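Dephospho-CoA kinase (Campylobacter jejuni subsp. jejuni serotype O:2, PDB 4ZO4) probably catalyses the ATP-dependent phosphorylation of the 3'-hydroxyl of dephospho-CoA, the last step of coenzyme A biosynthesis. Local coordinates at residues Lys37-Ile42 and Pro94-Lys99. Sequence-based numbering, arbitrary orientation.
Sequences KIAHKI and PKIRAK
K99 and I38 meet because both first torsions send a branch anti to the backbone N. In K99 this is CG (chi1 -176°). In I38 it is the methyl CG2, which lies 3.4 Å from K99 CG. The bend of K99 at chi2 brings its CD beside I42 CD1 at 4.2 Å, and the two side chains run past each other in opposite directions. Further bends at chi3 and chi4 turn the end of the K99 chain. I42 is buried, and its CB points toward the other helix. Its CG1 is anti to its own carbonyl carbon (chi1 -76°), and CG1, CG2 and CD1 all touch the other helix. CG2 rests on K95 CB at 3.9 Å. CD1 sits over the backbone of the other helix, 3.9 Å from K95 O. CG1 faces I96 CG1 at 4.1 Å. I96 also touches A39, CD1 to CB at 4.3 Å.

The protein belongs to the P-loop NTPase clan, with a core parallel sheet in strand order 2-3-1-4-5. Helix 35-45 follows edge strand 31-34, and helix 82-109 precedes strand 114-117, the neighbour of strand 31-34 in the sheet. The contact joins these two helices. Their local axes approach to 9.5 Å at an angle of 131°, and the closest CA atoms belong to A39 and I96. The A39 side chain is about 11 Å from that of K18, a predicted ATP-binding residue.

The side chains of K95 and K99 meet the other helix through their aliphatic carbons. K95 NZ turns back to F91, with a hydrogen bond to its carbonyl O and a cation-pi contact. K99 NZ forms long, weak ion pairs with E45 and E102. A39 and I96 also pack against F79 and N80, respectively, of a second subunit.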
ATOM      1  N   LYS A  37      24.559  -6.667   5.421  1.00 78.57           N
ATOM      2  CA  LYS A  37      25.229  -7.796   6.047  1.00 82.85           C
ATOM      3  C   LYS A  37      24.548  -8.015   7.396  1.00 76.13           C
ATOM      4  O   LYS A  37      24.042  -9.102   7.675  1.00 71.46           O
ATOM      5  CB  LYS A  37      26.740  -7.547   6.171  1.00 94.68           C
ATOM      6  CG  LYS A  37      27.464  -7.493   4.824  1.00101.54           C
ATOM      7  CD  LYS A  37      27.859  -8.889   4.322  1.00110.38           C
ATOM      8  CE  LYS A  37      28.727  -8.848   3.056  1.00115.05           C
ATOM      9  NZ  LYS A  37      27.952  -9.168   1.813  1.00113.07           N
ATOM     10  N   ILE A  38      24.467  -6.959   8.200  1.00 74.49           N
ATOM     11  CA  ILE A  38      23.700  -7.024   9.446  1.00 75.71           C
ATOM     12  C   ILE A  38      22.303  -7.651   9.225  1.00 74.12           C
ATOM     13  O   ILE A  38      21.871  -8.524   9.987  1.00 70.99           O
ATOM     14  CB  ILE A  38      23.540  -5.644  10.083  1.00 70.17           C
ATOM     15  CG1 ILE A  38      24.881  -5.136  10.587  1.00 76.50           C
ATOM     16  CG2 ILE A  38      22.615  -5.717  11.269  1.00 70.23           C
ATOM     17  CD1 ILE A  38      24.939  -3.632  10.821  1.00 77.90           C
ATOM     18  N   ALA A  39      21.619  -7.213   8.174  1.00 70.41           N
ATOM     19  CA  ALA A  39      20.300  -7.750   7.849  1.00 76.55           C
ATOM     20  C   ALA A  39      20.315  -9.253   7.578  1.00 78.16           C
ATOM     21  O   ALA A  39      19.454  -9.993   8.061  1.00 83.12           O
ATOM     22  CB  ALA A  39      19.698  -7.001   6.673  1.00 73.80           C
ATOM     23  N   HIS A  40      21.305  -9.698   6.820  1.00 78.38           N
ATOM     24  CA  HIS A  40      21.389 -11.084   6.416  1.00 80.32           C
ATOM     25  C   HIS A  40      21.665 -11.948   7.653  1.00 79.22           C
ATOM     26  O   HIS A  40      21.121 -13.066   7.785  1.00 75.83           O
ATOM     27  CB  HIS A  40      22.449 -11.233   5.308  1.00 87.55           C
ATOM     28  CG  HIS A  40      22.720 -12.650   4.895  1.00102.63           C
ATOM     29  ND1 HIS A  40      23.883 -13.028   4.259  1.00108.47           N
ATOM     30  CD2 HIS A  40      21.994 -13.785   5.050  1.00112.24           C
ATOM     31  CE1 HIS A  40      23.855 -14.327   4.027  1.00108.98           C
ATOM     32  NE2 HIS A  40      22.723 -14.812   4.502  1.00111.00           N
ATOM     33  N   LYS A  41      22.446 -11.401   8.582  1.00 76.25           N
ATOM     34  CA  LYS A  41      22.825 -12.123   9.806  1.00 77.91           C
ATOM     35  C   LYS A  41      21.646 -12.252  10.801  1.00 77.43           C
ATOM     36  O   LYS A  41      21.653 -13.134  11.668  1.00 85.11           O
ATOM     37  CB  LYS A  41      24.044 -11.443  10.473  1.00 84.27           C
ATOM     38  CG  LYS A  41      25.130 -12.413  10.975  1.00 97.02           C
ATOM     39  CD  LYS A  41      25.014 -12.720  12.470  1.00100.07           C
ATOM     40  CE  LYS A  41      25.815 -13.944  12.901  1.00102.35           C
ATOM     41  NZ  LYS A  41      25.005 -15.187  12.734  1.00107.67           N
ATOM     42  N   ILE A  42      20.635 -11.387  10.686  1.00 72.49           N
ATOM     43  CA  ILE A  42      19.461 -11.480  11.552  1.00 68.43           C
ATOM     44  C   ILE A  42      18.672 -12.753  11.224  1.00 69.17           C
ATOM     45  O   ILE A  42      18.257 -13.487  12.146  1.00 69.10           O
ATOM     46  CB  ILE A  42      18.549 -10.244  11.418  1.00 67.73           C
ATOM     47  CG1 ILE A  42      19.139  -9.032  12.150  1.00 66.84           C
ATOM     48  CG2 ILE A  42      17.158 -10.522  11.951  1.00 67.77           C
ATOM     49  CD1 ILE A  42      19.717  -9.318  13.504  1.00 67.89           C
ATOM     50  N   PRO A  94      12.632  -4.438  13.910  1.00 69.44           N
ATOM     51  CA  PRO A  94      13.243  -4.004  15.186  1.00 69.09           C
ATOM     52  C   PRO A  94      14.614  -4.668  15.489  1.00 71.28           C
ATOM     53  O   PRO A  94      15.479  -4.060  16.144  1.00 85.05           O
ATOM     54  CB  PRO A  94      12.201  -4.390  16.217  1.00 71.64           C
ATOM     55  CG  PRO A  94      11.353  -5.458  15.553  1.00 70.20           C
ATOM     56  CD  PRO A  94      11.337  -5.115  14.107  1.00 68.08           C
ATOM     57  N   LYS A  95      14.825  -5.877  14.987  1.00 68.46           N
ATOM     58  CA  LYS A  95      16.095  -6.592  15.166  1.00 68.02           C
ATOM     59  C   LYS A  95      17.208  -5.985  14.350  1.00 69.86           C
ATOM     60  O   LYS A  95      18.367  -5.923  14.800  1.00 70.93           O
ATOM     61  CB  LYS A  95      15.954  -8.062  14.768  1.00 64.47           C
ATOM     62  CG  LYS A  95      15.188  -8.862  15.778  1.00 62.98           C
ATOM     63  CD  LYS A  95      14.735 -10.192  15.204  1.00 66.72           C
ATOM     64  CE  LYS A  95      13.869 -10.995  16.177  1.00 69.35           C
ATOM     65  NZ  LYS A  95      12.411 -10.643  16.109  1.00 71.25           N
ATOM     66  N   ILE A  96      16.866  -5.538  13.148  1.00 68.83           N
ATOM     67  CA  ILE A  96      17.856  -4.860  12.306  1.00 70.61           C
ATOM     68  C   ILE A  96      18.198  -3.478  12.916  1.00 70.41           C
ATOM     69  O   ILE A  96      19.379  -3.138  13.104  1.00 69.99           O
ATOM     70  CB  ILE A  96      17.402  -4.758  10.834  1.00 68.70           C
ATOM     71  CG1 ILE A  96      17.006  -6.132  10.236  1.00 73.16           C
ATOM     72  CG2 ILE A  96      18.555  -4.260  10.009  1.00 71.53           C
ATOM     73  CD1 ILE A  96      16.208  -6.088   8.934  1.00 70.36           C
ATOM     74  N   ARG A  97      17.153  -2.729  13.267  1.00 66.87           N
ATOM     75  CA  ARG A  97      17.254  -1.418  13.888  1.00 70.95           C
ATOM     76  C   ARG A  97      18.116  -1.382  15.158  1.00 71.66           C
ATOM     77  O   ARG A  97      18.865  -0.439  15.371  1.00 77.15           O
ATOM     78  CB  ARG A  97      15.846  -0.921  14.207  1.00 84.08           C
ATOM     79  CG  ARG A  97      15.732   0.421  14.935  1.00 94.67           C
ATOM     80  CD  ARG A  97      15.647   1.602  13.975  1.00106.83           C
ATOM     81  NE  ARG A  97      15.714   2.890  14.669  1.00112.70           N
ATOM     82  CZ  ARG A  97      15.918   4.062  14.075  1.00119.05           C
ATOM     83  NH1 ARG A  97      16.090   4.141  12.756  1.00121.05           N
ATOM     84  NH2 ARG A  97      15.958   5.172  14.805  1.00126.47           N
ATOM     85  N   ALA A  98      18.031  -2.395  16.003  1.00 75.51           N
ATOM     86  CA  ALA A  98      18.791  -2.390  17.273  1.00 73.95           C
ATOM     87  C   ALA A  98      20.208  -2.881  17.084  1.00 74.68           C
ATOM     88  O   ALA A  98      21.107  -2.448  17.806  1.00 79.56           O
ATOM     89  CB  ALA A  98      18.083  -3.227  18.337  1.00 71.66           C
ATOM     90  N   LYS A  99      20.409  -3.797  16.140  1.00 74.47           N
ATOM     91  CA  LYS A  99      21.757  -4.231  15.768  1.00 77.32           C
ATOM     92  C   LYS A  99      22.518  -3.174  14.947  1.00 78.91           C
ATOM     93  O   LYS A  99      23.719  -3.035  15.064  1.00 85.92           O
ATOM     94  CB  LYS A  99      21.706  -5.537  14.997  1.00 78.30           C
ATOM     95  CG  LYS A  99      23.078  -6.080  14.659  1.00 88.28           C
ATOM     96  CD  LYS A  99      23.230  -7.577  14.904  1.00 94.41           C
ATOM     97  CE  LYS A  99      23.646  -7.858  16.347  1.00103.09           C
ATOM     98  NZ  LYS A  99      24.761  -8.846  16.433  1.00108.74           N
TER